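Local atomic coordinates of transcriptional regulator, MerR-family (Cupriavidus metallidurans CH34, PDB entry 5GPE), a protein that probably binds DNA as a MerR-family transcription factor and binds lead(II), consistent with a lead-responsive regulator of transcription. Residues E24-E29 and L49-C54; R53-D58 and D62-L67; M2-L7 and Q16-Y21; L68-R73 and G79-L84. All coordinates share one frame; numbering follows the deposited sequence.

How the contacts relate
From the N terminus, contact 3 closes first: it folds helix 4-11 against helix 15-23 across a short turn. Contact 1 follows and closes a wider loop, bringing the chain after helix 15-23 back onto helix 42-56. Contact 2 begins on the last residues of that same stretch, Arg-53 and Cys-54, and pairs helix 42-56 with helix 61-71. Contact 4 then joins helix 61-71 to the start of the long helix 79-111. None nests inside another. Tyr-21 ties contact 3 to contacts 1 and 2, and a Glu-24 to Arg-65 salt bridge links contacts 1 and 2. Contacts 1, 2 and 4 also touch the second subunit.

Contact 1: E24-E29 and L49-C54; sequences EGLLPE and LFIRRC
Leu-26 and Leu-27 both pack on the end of Ile-51. The CB of Leu-26 lies 3.9 Å from Ile-51 CD1. The CD2 of Leu-27 reaches the same methyl, Ile-51 CD1, at 4.0 Å. One methyl group therefore serves two neighbouring leucines. Ile-51 points from its helix toward the loop, and chi2 of 164° stretches CD1 away from the helix axis. Leu-26 also points at the helix, and its first side-chain carbon does the touching. Leu-27 uses the tip of its side chain instead and crosses Ile-51 at about a right angle.

The segments belong to the MerR-type helix-turn-helix region. Residues 24-29 follow helix 15-23, and residues 49-54 lie on helix 42-56. Gly-25 ends the earlier helix in a Schellman motif, with a positive phi of 74°. The chain then turns so that Leu-26 points at helix 42-56 and the tip of Leu-27 reaches it. Tyr-21 of helix 15-23 packs on both Leu-26 and Ile-51. Leu-27 CD1 packs on Val-18, so the two methyls of this leucine go to different helices.

Polar bonds hold the loop from other positions. The carbonyl of Leu-26 accepts a hydrogen bond from Arg-47 NH1, earlier on helix 42-56. Further along, the carbonyl of Glu-29 accepts one from His-44. At the other end of the loop, Glu-24 forms a salt bridge with Arg-65. No hydrogen bond crosses between residues 24-29 and 49-54 themselves.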
loop_
_atom_site.group_PDB
_atom_site.type_symbol
_atom_site.label_atom_id
_atom_site.label_comp_id
_atom_site.label_asym_id
_atom_site.label_seq_id
_atom_site.Cartn_x
_atom_site.Cartn_y
_atom_site.Cartn_z
ATOM N N GLU B 24 11.483 13.422 9.866
ATOM C CA GLU B 24 10.372 12.733 10.547
ATOM C C GLU B 24 10.552 12.543 12.071
ATOM O O GLU B 24 9.711 11.927 12.716
ATOM C CB GLU B 24 10.112 11.379 9.875
ATOM C CG GLU B 24 9.491 11.508 8.504
ATOM C CD GLU B 24 8.094 12.104 8.552
ATOM O OE1 GLU B 24 7.160 11.636 9.276
ATOM O OE2 GLU B 24 7.962 13.107 7.862
ATOM N N GLY B 25 11.616 13.094 12.646
ATOM C CA GLY B 25 11.824 13.056 14.091
ATOM C C GLY B 25 12.246 11.700 14.630
ATOM O O GLY B 25 12.092 11.445 15.820
ATOM N N LEU B 26 12.818 10.853 13.777
ATOM C CA LEU B 26 13.249 9.511 14.185
ATOM C C LEU B 26 14.690 9.429 14.653
ATOM O O LEU B 26 15.111 8.393 15.161
ATOM C CB LEU B 26 13.038 8.517 13.054
ATOM C CG LEU B 26 11.617 8.452 12.474
ATOM C CD1 LEU B 26 11.550 7.352 11.430
ATOM C CD2 LEU B 26 10.558 8.222 13.538
ATOM N N LEU B 27 15.464 10.480 14.509
ATOM C CA LEU B 27 16.858 10.454 14.936
ATOM C C LEU B 27 17.182 11.486 16.000
ATOM O O LEU B 27 16.741 12.570 15.913
ATOM C CB LEU B 27 17.788 10.681 13.763
ATOM C CG LEU B 27 17.895 9.635 12.670
ATOM C CD1 LEU B 27 19.035 9.923 11.742
ATOM C CD2 LEU B 27 18.080 8.282 13.278
ATOM N N PRO B 28 17.979 11.143 16.994
ATOM C CA PRO B 28 18.357 12.147 17.990
ATOM C C PRO B 28 19.235 13.221 17.360
ATOM O O PRO B 28 19.752 13.038 16.242
ATOM C CB PRO B 28 19.137 11.342 19.035
ATOM C CG PRO B 28 19.668 10.159 18.307
ATOM C CD PRO B 28 18.850 9.957 17.059
ATOM N N GLU B 29 19.387 14.332 18.069
ATOM C CA GLU B 29 20.174 15.465 17.579
ATOM C C GLU B 29 21.605 15.028 17.246
ATOM O O GLU B 29 22.115 14.078 17.859
ATOM C CB GLU B 29 20.203 16.598 18.609
ATOM C CG GLU B 29 18.854 17.267 18.830
ATOM C CD GLU B 29 18.374 18.021 17.602
ATOM O OE1 GLU B 29 19.107 18.915 17.117
ATOM O OE2 GLU B 29 17.271 17.712 17.109
ATOM N N LEU B 49 19.952 1.297 12.301
ATOM C CA LEU B 49 19.802 -0.144 12.218
ATOM C C LEU B 49 18.476 -0.609 12.838
ATOM O O LEU B 49 17.817 -1.483 12.283
ATOM C CB LEU B 49 20.996 -0.862 12.849
ATOM C CG LEU B 49 22.350 -0.595 12.181
ATOM C CD1 LEU B 49 23.459 -1.343 12.916
ATOM C CD2 LEU B 49 22.368 -0.964 10.702
ATOM N N PHE B 50 18.088 -0.013 13.963
ATOM C CA PHE B 50 16.805 -0.299 14.618
ATOM C C PHE B 50 15.654 0.035 13.682
ATOM O O PHE B 50 14.761 -0.770 13.489
ATOM C CB PHE B 50 16.674 0.505 15.933
ATOM C CG PHE B 50 15.383 0.272 16.679
ATOM C CD1 PHE B 50 14.238 1.009 16.376
ATOM C CD2 PHE B 50 15.310 -0.671 17.696
ATOM C CE1 PHE B 50 13.053 0.791 17.068
ATOM C CE2 PHE B 50 14.135 -0.885 18.389
ATOM C CZ PHE B 50 12.999 -0.164 18.070
ATOM N N ILE B 51 15.705 1.211 13.081
ATOM C CA ILE B 51 14.702 1.654 12.100
ATOM C C ILE B 51 14.620 0.689 10.903
ATOM O O ILE B 51 13.523 0.318 10.480
ATOM C CB ILE B 51 14.982 3.092 11.596
ATOM C CG1 ILE B 51 14.799 4.098 12.743
ATOM C CG2 ILE B 51 14.042 3.473 10.449
ATOM C CD1 ILE B 51 15.399 5.451 12.468
ATOM N N ARG B 52 15.753 0.283 10.372
ATOM C CA ARG B 52 15.840 -0.633 9.263
ATOM C C ARG B 52 15.146 -1.944 9.588
ATOM O O ARG B 52 14.414 -2.420 8.808
ATOM C CB ARG B 52 17.299 -0.904 8.838
ATOM C CG ARG B 52 17.483 -1.950 7.747
ATOM C CD ARG B 52 18.663 -2.887 8.009
ATOM N NE ARG B 52 19.877 -2.233 7.600
ATOM C CZ ARG B 52 21.111 -2.708 7.739
ATOM N NH1 ARG B 52 21.325 -3.873 8.321
ATOM N NH2 ARG B 52 22.110 -2.000 7.296
ATOM N N ARG B 53 15.397 -2.495 10.757
ATOM C CA ARG B 53 14.779 -3.780 11.145
ATOM C C ARG B 53 13.260 -3.653 11.313
ATOM O O ARG B 53 12.512 -4.562 10.942
ATOM C CB ARG B 53 15.414 -4.345 12.407
ATOM C CG ARG B 53 16.883 -4.738 12.227
ATOM C CD ARG B 53 17.506 -5.171 13.537
ATOM N NE ARG B 53 18.963 -5.207 13.427
ATOM C CZ ARG B 53 19.826 -4.423 14.078
ATOM N NH1 ARG B 53 19.429 -3.496 14.952
ATOM N NH2 ARG B 53 21.123 -4.580 13.847
ATOM N N CYS B 54 12.814 -2.528 11.872
ATOM C CA CYS B 54 11.390 -2.259 12.009
ATOM C C CYS B 54 10.698 -2.159 10.655
ATOM O O CYS B 54 9.613 -2.727 10.458
ATOM C CB CYS B 54 11.145 -0.977 12.784
ATOM S SG CYS B 54 11.552 -1.061 14.529
#

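Contact 2: R53-D58 and D62-L67; sequences RCRAKD and DEIRQL
A helical hairpin in the MerR-type DNA-binding region brings Cys-54 against Ile-64 and Leu-67. It pairs the end of helix 42-56 with helix 61-71. A Schellman motif closes helix 42-56, with Asp-58 at C-prime and Asp-58 N bonded to Arg-55 O. The turn is short, and Cys-54 and Ile-64 come within 6.8 Å, CA to CA.

The CB of Cys-54 rests 3.6 Å from Ile-64 CG1. Its sulfur takes a different partner: SG lies 3.9 Å from Leu-67 CD1. The cysteine thus touches two residues one helical turn apart. In the second subunit, Leu-128 packs on Cys-54 and Leu-125 on Leu-67, so this buried patch reaches the dimer interface.

Arg-55, exposed, lays its aliphatic chain across Ile-64. The bend at chi3 (82°) turns the guanidinium off the apolar residues toward Tyr-21 OH, which is hydrogen-bonded to NH1. Polar groups sit on another flank. Glu-63 OE2 is bonded to His-88 ND1, while Asp-58 OD2 is bonded to His-88 NE2. One imidazole therefore joins two acidic residues from the two segments. Where Arg-55 meets the apolar patch, its CG lies 3.5 Å from Ile-64 CD1.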
loop_
_atom_site.group_PDB
_atom_site.type_symbol
_atom_site.label_atom_id
_atom_site.label_comp_id
_atom_site.label_asym_id
_atom_site.label_seq_id
_atom_site.Cartn_x
_atom_site.Cartn_y
_atom_site.Cartn_z
ATOM N N ARG B 53 15.397 -2.495 10.757
ATOM C CA ARG B 53 14.779 -3.780 11.145
ATOM C C ARG B 53 13.260 -3.653 11.313
ATOM O O ARG B 53 12.512 -4.562 10.942
ATOM C CB ARG B 53 15.414 -4.345 12.407
ATOM C CG ARG B 53 16.883 -4.738 12.227
ATOM C CD ARG B 53 17.506 -5.171 13.537
ATOM N NE ARG B 53 18.963 -5.207 13.427
ATOM C CZ ARG B 53 19.826 -4.423 14.078
ATOM N NH1 ARG B 53 19.429 -3.496 14.952
ATOM N NH2 ARG B 53 21.123 -4.580 13.847
ATOM N N CYS B 54 12.814 -2.528 11.872
ATOM C CA CYS B 54 11.390 -2.259 12.009
ATOM C C CYS B 54 10.698 -2.159 10.655
ATOM O O CYS B 54 9.613 -2.727 10.458
ATOM C CB CYS B 54 11.145 -0.977 12.784
ATOM S SG CYS B 54 11.552 -1.061 14.529
ATOM N N ARG B 55 11.305 -1.432 9.723
ATOM C CA ARG B 55 10.686 -1.237 8.410
ATOM C C ARG B 55 10.620 -2.530 7.624
ATOM O O ARG B 55 9.661 -2.760 6.917
ATOM C CB ARG B 55 11.400 -0.159 7.613
ATOM C CG ARG B 55 11.273 1.202 8.271
ATOM C CD ARG B 55 11.676 2.303 7.326
ATOM N NE ARG B 55 10.588 2.655 6.417
ATOM C CZ ARG B 55 10.726 3.445 5.357
ATOM N NH1 ARG B 55 11.916 3.952 5.038
ATOM N NH2 ARG B 55 9.666 3.723 4.601
ATOM N N ALA B 56 11.613 -3.391 7.809
ATOM C CA ALA B 56 11.606 -4.733 7.216
ATOM C C ALA B 56 10.539 -5.666 7.799
ATOM O O ALA B 56 10.214 -6.667 7.194
ATOM C CB ALA B 56 12.968 -5.380 7.359
ATOM N N LYS B 57 10.025 -5.342 8.984
ATOM C CA LYS B 57 8.856 -6.035 9.565
ATOM C C LYS B 57 7.537 -5.274 9.325
ATOM O O LYS B 57 6.592 -5.420 10.086
ATOM C CB LYS B 57 9.095 -6.324 11.050
ATOM C CG LYS B 57 10.207 -7.358 11.245
ATOM C CD LYS B 57 10.645 -7.484 12.679
ATOM C CE LYS B 57 11.987 -8.205 12.807
ATOM N NZ LYS B 57 11.939 -9.611 12.304
ATOM N N ASP B 58 7.500 -4.467 8.264
ATOM C CA ASP B 58 6.284 -3.802 7.767
ATOM C C ASP B 58 5.811 -2.649 8.662
ATOM O O ASP B 58 4.679 -2.186 8.541
ATOM C CB ASP B 58 5.159 -4.837 7.589
ATOM C CG ASP B 58 3.989 -4.321 6.763
ATOM O OD1 ASP B 58 4.235 -3.817 5.654
ATOM O OD2 ASP B 58 2.817 -4.445 7.225
ATOM N N ASP B 62 4.827 5.830 12.029
ATOM C CA ASP B 62 4.087 6.079 13.291
ATOM C C ASP B 62 4.340 5.000 14.351
ATOM O O ASP B 62 4.557 5.309 15.525
ATOM C CB ASP B 62 2.576 6.192 13.030
ATOM C CG ASP B 62 2.223 7.409 12.191
ATOM O OD1 ASP B 62 2.709 8.513 12.514
ATOM O OD2 ASP B 62 1.472 7.259 11.208
ATOM N N GLU B 63 4.327 3.738 13.931
ATOM C CA GLU B 63 4.676 2.620 14.832
ATOM C C GLU B 63 6.120 2.706 15.312
ATOM O O GLU B 63 6.424 2.437 16.471
ATOM C CB GLU B 63 4.444 1.276 14.141
ATOM C CG GLU B 63 2.977 0.945 13.880
ATOM C CD GLU B 63 2.813 -0.285 13.000
ATOM O OE1 GLU B 63 3.162 -0.230 11.797
ATOM O OE2 GLU B 63 2.372 -1.338 13.526
ATOM N N ILE B 64 7.013 3.086 14.414
ATOM C CA ILE B 64 8.438 3.177 14.743
ATOM C C ILE B 64 8.700 4.298 15.746
ATOM O O ILE B 64 9.514 4.156 16.644
ATOM C CB ILE B 64 9.299 3.322 13.468
ATOM C CG1 ILE B 64 9.238 2.020 12.675
ATOM C CG2 ILE B 64 10.759 3.648 13.805
ATOM C CD1 ILE B 64 9.749 2.117 11.250
ATOM N N ARG B 65 7.991 5.398 15.564
ATOM C CA ARG B 65 8.037 6.557 16.425
ATOM C C ARG B 65 7.627 6.080 17.850
ATOM O O ARG B 65 8.264 6.364 18.799
ATOM C CB ARG B 65 7.143 7.697 15.899
ATOM C CG ARG B 65 7.731 9.088 16.048
ATOM C CD ARG B 65 7.244 10.237 15.105
ATOM N NE ARG B 65 6.329 9.811 14.077
ATOM C CZ ARG B 65 6.415 10.092 12.792
ATOM N NH1 ARG B 65 7.341 10.859 12.340
ATOM N NH2 ARG B 65 5.561 9.592 11.959
ATOM N N GLN B 66 6.549 5.334 17.925
ATOM C CA GLN B 66 6.041 4.757 19.194
ATOM C C GLN B 66 7.067 3.832 19.847
ATOM O O GLN B 66 7.360 3.979 21.034
ATOM C CB GLN B 66 4.677 3.990 19.040
ATOM C CG GLN B 66 3.511 4.957 18.917
ATOM C CD GLN B 66 2.141 4.280 18.899
ATOM O OE1 GLN B 66 2.018 3.057 19.013
ATOM N NE2 GLN B 66 1.100 5.092 18.796
ATOM N N LEU B 67 7.658 2.937 19.054
ATOM C CA LEU B 67 8.682 2.020 19.579
ATOM C C LEU B 67 9.927 2.748 20.073
ATOM O O LEU B 67 10.454 2.415 21.142
ATOM C CB LEU B 67 9.089 0.980 18.534
ATOM C CG LEU B 67 8.013 -0.034 18.160
ATOM C CD1 LEU B 67 8.490 -0.834 16.973
ATOM C CD2 LEU B 67 7.696 -0.959 19.312
#

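Contact 3: M2-L7 and Q16-Y21; sequences MRIGEL and QTVRFY
Ile-4 and Val-18 mark the closest backbone approach, 7.7 Å between their CA atoms, where the first turn of helix 4-11 faces helix 15-23. Arg-3 occupies the N-cap position, and its carbonyl accepts the backbone bond from Leu-7 N.

Ile-4 is the main side chain. Its CG1 stands anti to the backbone N (chi1 -168°), and with chi2 at 161° this extends CD1 to the second helix. There CD1 lies 3.7 Å from Val-18 CG1. The two side chains lie side by side and run in opposite senses. Leu-7, one turn later, adds its CD2 at 4.1 Å from the same Val-18 CG1.

These helices form the helix-turn-helix of the MerR family, which is generally assigned to DNA binding. Leu-48 of helix 42-56 packs on both Leu-7 and Val-18 and so joins the pair to the next helix.

Arg-19 is exposed and lies crosswise to Ile-4. Its CG sits 3.8 Å from Ile-4 CD1. The chain runs extended from CG to NE, which takes the guanidinium across Ile-4 to its other branch. Arg-19 NH2 then comes 3.9 Å from Ile-4 CG2.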
loop_
_atom_site.group_PDB
_atom_site.type_symbol
_atom_site.label_atom_id
_atom_site.label_comp_id
_atom_site.label_asym_id
_atom_site.label_seq_id
_atom_site.Cartn_x
_atom_site.Cartn_y
_atom_site.Cartn_z
ATOM N N MET B 2 31.367 11.011 12.774
ATOM C CA MET B 2 31.148 10.768 11.344
ATOM C C MET B 2 30.317 11.870 10.716
ATOM O O MET B 2 29.390 12.381 11.337
ATOM C CB MET B 2 30.320 9.494 11.142
ATOM C CG MET B 2 30.945 8.204 11.601
ATOM S SD MET B 2 29.693 6.930 11.368
ATOM C CE MET B 2 28.880 6.982 12.967
ATOM N N ARG B 3 30.602 12.168 9.452
ATOM C CA ARG B 3 29.670 12.956 8.646
ATOM C C ARG B 3 28.570 12.033 8.142
ATOM O O ARG B 3 28.694 10.802 8.163
ATOM C CB ARG B 3 30.357 13.650 7.476
ATOM C CG ARG B 3 31.295 14.769 7.881
ATOM C CD ARG B 3 30.443 15.981 8.314
ATOM N NE ARG B 3 30.097 16.844 7.184
ATOM C CZ ARG B 3 29.264 17.887 7.214
ATOM N NH1 ARG B 3 28.665 18.276 8.329
ATOM N NH2 ARG B 3 29.043 18.569 6.104
ATOM N N ILE B 4 27.498 12.650 7.663
ATOM C CA ILE B 4 26.304 11.924 7.228
ATOM C C ILE B 4 26.601 10.860 6.151
ATOM O O ILE B 4 26.028 9.768 6.188
ATOM C CB ILE B 4 25.182 12.902 6.783
ATOM C CG1 ILE B 4 23.855 12.154 6.618
ATOM C CG2 ILE B 4 25.546 13.646 5.491
ATOM C CD1 ILE B 4 22.646 13.061 6.645
ATOM N N GLY B 5 27.488 11.181 5.207
ATOM C CA GLY B 5 27.915 10.234 4.161
ATOM C C GLY B 5 28.500 8.938 4.722
ATOM O O GLY B 5 28.175 7.842 4.260
ATOM N N GLU B 6 29.332 9.070 5.741
ATOM C CA GLU B 6 29.950 7.909 6.377
ATOM C C GLU B 6 28.920 7.133 7.197
ATOM O O GLU B 6 28.956 5.904 7.225
ATOM C CB GLU B 6 31.125 8.322 7.268
ATOM C CG GLU B 6 31.920 7.128 7.790
ATOM C CD GLU B 6 33.026 7.475 8.782
ATOM O OE1 GLU B 6 33.424 8.649 8.865
ATOM O OE2 GLU B 6 33.520 6.556 9.476
ATOM N N LEU B 7 28.042 7.856 7.886
ATOM C CA LEU B 7 26.936 7.244 8.624
ATOM C C LEU B 7 26.066 6.393 7.693
ATOM O O LEU B 7 25.766 5.249 8.003
ATOM C CB LEU B 7 26.078 8.317 9.309
ATOM C CG LEU B 7 24.836 7.831 10.063
ATOM C CD1 LEU B 7 25.224 6.954 11.244
ATOM C CD2 LEU B 7 24.013 9.016 10.532
ATOM N N GLN B 16 20.030 10.675 1.645
ATOM C CA GLN B 16 18.651 11.199 1.573
ATOM C C GLN B 16 17.673 10.437 2.501
ATOM O O GLN B 16 16.722 11.018 3.017
ATOM C CB GLN B 16 18.144 11.205 0.128
ATOM C CG GLN B 16 17.982 9.831 -0.507
ATOM C CD GLN B 16 17.460 9.910 -1.927
ATOM O OE1 GLN B 16 16.283 9.640 -2.184
ATOM N NE2 GLN B 16 18.313 10.301 -2.851
ATOM N N THR B 17 17.923 9.145 2.704
ATOM C CA THR B 17 17.134 8.345 3.632
ATOM C C THR B 17 17.381 8.762 5.088
ATOM O O THR B 17 16.442 8.898 5.856
ATOM C CB THR B 17 17.383 6.842 3.444
ATOM O OG1 THR B 17 17.087 6.486 2.093
ATOM C CG2 THR B 17 16.498 6.008 4.376
ATOM N N VAL B 18 18.643 8.987 5.451
ATOM C CA VAL B 18 18.973 9.524 6.762
ATOM C C VAL B 18 18.261 10.868 6.984
ATOM O O VAL B 18 17.673 11.094 8.044
ATOM C CB VAL B 18 20.501 9.718 6.955
ATOM C CG1 VAL B 18 20.803 10.319 8.318
ATOM C CG2 VAL B 18 21.238 8.391 6.818
ATOM N N ARG B 19 18.335 11.763 5.996
ATOM C CA ARG B 19 17.692 13.083 6.100
ATOM C C ARG B 19 16.170 12.988 6.185
ATOM O O ARG B 19 15.528 13.781 6.864
ATOM C CB ARG B 19 18.084 13.989 4.922
ATOM C CG ARG B 19 19.529 14.422 4.958
ATOM C CD ARG B 19 19.764 15.763 4.299
ATOM N NE ARG B 19 21.160 16.140 4.500
ATOM C CZ ARG B 19 22.126 16.163 3.589
ATOM N NH1 ARG B 19 21.899 15.856 2.315
ATOM N NH2 ARG B 19 23.352 16.515 3.987
ATOM N N PHE B 20 15.597 12.018 5.494
ATOM C CA PHE B 20 14.146 11.740 5.619
ATOM C C PHE B 20 13.772 11.370 7.069
ATOM O O PHE B 20 12.840 11.927 7.644
ATOM C CB PHE B 20 13.745 10.622 4.656
ATOM C CG PHE B 20 12.324 10.177 4.790
ATOM C CD1 PHE B 20 11.281 11.079 4.629
ATOM C CD2 PHE B 20 12.025 8.844 5.030
ATOM C CE1 PHE B 20 9.958 10.662 4.740
ATOM C CE2 PHE B 20 10.715 8.417 5.136
ATOM C CZ PHE B 20 9.678 9.331 4.991
ATOM N N TYR B 21 14.532 10.442 7.655
ATOM C CA TYR B 21 14.320 10.040 9.048
ATOM C C TYR B 21 14.521 11.197 10.029
ATOM O O TYR B 21 13.775 11.319 10.997
ATOM C CB TYR B 21 15.234 8.876 9.421
ATOM C CG TYR B 21 14.978 7.596 8.669
ATOM C CD1 TYR B 21 13.731 7.306 8.103
ATOM C CD2 TYR B 21 15.987 6.665 8.508
ATOM C CE1 TYR B 21 13.516 6.129 7.413
ATOM C CE2 TYR B 21 15.772 5.475 7.825
ATOM C CZ TYR B 21 14.536 5.223 7.272
ATOM O OH TYR B 21 14.294 4.054 6.601
#

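Contact 4: L68-R73 and G79-L84; sequences LNLRDR and GEVNAL
The apolar part of this contact is Leu-70 against Val-81. Leu-70 CD1 meets Val-81 CG2 at 3.7 Å, the two side chains overlapping head to tail. Leu-70 points toward helix 79-111. Val-81 has CG1 anti to the backbone N (chi1 177°), which leaves CG2 beside that nitrogen, where it meets the leucine. Residues 79-84 begin the long helix that, as in MerR-family regulators, probably forms the dimerisation coiled coil.

The mixed part is Leu-70 against Glu-80, whose side chain lies across it. The other leucine methyl, CD2, lies 3.3 Å from Glu-80 OE2, a close van der Waals contact of a methyl with a carboxylate oxygen.

Two hydrogen bonds reach the second subunit: Leu-70 O with its Ser-119 OG, and Asn-82 ND2 with its Asp-114 O. Ile-124 of that subunit packs on Val-81. The Val-81 side chain is also about 4 Å from a bound lead(II) ion. Cys-113 and Cys-122 are lead ligands, and those at this ion are probably of the second subunit.

No hydrogen bond joins the two segments. Their fit therefore rests on van der Waals contacts of Leu-70, while hydrogen bonds from both segments tie them to the second subunit.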
loop_
_atom_site.group_PDB
_atom_site.type_symbol
_atom_site.label_atom_id
_atom_site.label_comp_id
_atom_site.label_asym_id
_atom_site.label_seq_id
_atom_site.Cartn_x
_atom_site.Cartn_y
_atom_site.Cartn_z
ATOM N N LEU B 68 10.385 3.742 19.302
ATOM C CA LEU B 68 11.535 4.564 19.699
ATOM C C LEU B 68 11.286 5.304 21.022
ATOM O O LEU B 68 12.179 5.387 21.869
ATOM C CB LEU B 68 11.919 5.556 18.591
ATOM C CG LEU B 68 12.579 4.946 17.344
ATOM C CD1 LEU B 68 12.686 5.976 16.239
ATOM C CD2 LEU B 68 13.959 4.382 17.659
ATOM N N ASN B 69 10.093 5.869 21.175
ATOM C CA ASN B 69 9.728 6.580 22.413
ATOM C C ASN B 69 9.758 5.659 23.647
ATOM O O ASN B 69 10.270 6.040 24.698
ATOM C CB ASN B 69 8.359 7.263 22.276
ATOM C CG ASN B 69 8.415 8.562 21.458
ATOM O OD1 ASN B 69 9.463 9.207 21.311
ATOM N ND2 ASN B 69 7.264 8.964 20.938
ATOM N N LEU B 70 9.274 4.430 23.484
ATOM C CA LEU B 70 9.374 3.405 24.529
ATOM C C LEU B 70 10.830 2.924 24.768
ATOM O O LEU B 70 11.262 2.764 25.926
ATOM C CB LEU B 70 8.499 2.219 24.185
ATOM C CG LEU B 70 7.011 2.551 24.285
ATOM C CD1 LEU B 70 6.178 1.619 23.418
ATOM C CD2 LEU B 70 6.549 2.537 25.738
ATOM N N ARG B 71 11.595 2.736 23.697
ATOM C CA ARG B 71 13.045 2.418 23.811
ATOM C C ARG B 71 13.813 3.499 24.600
ATOM O O ARG B 71 14.706 3.193 25.388
ATOM C CB ARG B 71 13.649 2.216 22.408
ATOM C CG ARG B 71 15.149 1.945 22.315
ATOM C CD ARG B 71 15.568 1.648 20.870
ATOM N NE ARG B 71 16.861 2.245 20.477
ATOM C CZ ARG B 71 17.964 1.598 20.082
ATOM N NH1 ARG B 71 18.020 0.266 20.017
ATOM N NH2 ARG B 71 19.041 2.308 19.748
ATOM N N ASP B 72 13.472 4.759 24.372
ATOM C CA ASP B 72 14.105 5.898 25.059
ATOM C C ASP B 72 13.695 6.044 26.535
ATOM O O ASP B 72 14.312 6.837 27.243
ATOM C CB ASP B 72 13.802 7.220 24.325
ATOM C CG ASP B 72 14.470 7.315 22.934
ATOM O OD1 ASP B 72 15.375 6.519 22.612
ATOM O OD2 ASP B 72 14.082 8.216 22.154
ATOM N N ARG B 73 12.708 5.257 26.989
ATOM C CA ARG B 73 12.221 5.237 28.378
ATOM C C ARG B 73 12.332 3.803 28.979
ATOM O O ARG B 73 11.336 3.102 29.150
ATOM C CB ARG B 73 10.761 5.742 28.442
ATOM C CG ARG B 73 10.411 7.121 27.782
ATOM C CD ARG B 73 10.525 8.252 28.766
ATOM N NE ARG B 73 9.767 8.066 30.010
ATOM C CZ ARG B 73 8.476 8.381 30.188
ATOM N NH1 ARG B 73 7.730 8.865 29.190
ATOM N NH2 ARG B 73 7.916 8.202 31.380
ATOM N N GLY B 79 4.487 -3.430 28.010
ATOM C CA GLY B 79 3.178 -3.969 27.560
ATOM C C GLY B 79 2.635 -3.371 26.268
ATOM O O GLY B 79 2.082 -4.110 25.431
ATOM N N GLU B 80 2.809 -2.053 26.086
ATOM C CA GLU B 80 2.343 -1.376 24.841
ATOM C C GLU B 80 3.115 -1.805 23.582
ATOM O O GLU B 80 2.579 -1.721 22.480
ATOM C CB GLU B 80 2.363 0.172 24.902
ATOM C CG GLU B 80 1.797 0.891 26.117
ATOM C CD GLU B 80 2.245 2.341 26.174
ATOM O OE1 GLU B 80 1.528 3.263 25.706
ATOM O OE2 GLU B 80 3.339 2.554 26.672
ATOM N N VAL B 81 4.339 -2.311 23.745
ATOM C CA VAL B 81 5.093 -2.902 22.626
ATOM C C VAL B 81 4.441 -4.192 22.133
ATOM O O VAL B 81 4.240 -4.385 20.915
ATOM C CB VAL B 81 6.577 -3.200 23.006
ATOM C CG1 VAL B 81 7.299 -3.877 21.859
ATOM C CG2 VAL B 81 7.274 -1.910 23.363
ATOM N N ASN B 82 4.082 -5.067 23.072
ATOM C CA ASN B 82 3.321 -6.299 22.764
ATOM C C ASN B 82 2.003 -5.984 22.038
ATOM O O ASN B 82 1.650 -6.645 21.052
ATOM C CB ASN B 82 3.002 -7.120 24.035
ATOM C CG ASN B 82 4.252 -7.701 24.694
ATOM O OD1 ASN B 82 5.188 -8.106 24.017
ATOM N ND2 ASN B 82 4.242 -7.787 26.021
ATOM N N ALA B 83 1.282 -4.985 22.544
ATOM C CA ALA B 83 -0.009 -4.564 21.948
ATOM C C ALA B 83 0.145 -4.036 20.516
ATOM O O ALA B 83 -0.709 -4.267 19.662
ATOM C CB ALA B 83 -0.680 -3.508 22.825
ATOM N N LEU B 84 1.227 -3.316 20.269
ATOM C CA LEU B 84 1.532 -2.790 18.930
ATOM C C LEU B 84 1.777 -3.918 17.921
ATOM O O LEU B 84 1.213 -3.928 16.823
ATOM C CB LEU B 84 2.735 -1.865 19.006
ATOM C CG LEU B 84 3.195 -1.158 17.732
ATOM C CD1 LEU B 84 3.949 0.109 18.107
ATOM C CD2 LEU B 84 4.080 -2.050 16.860
#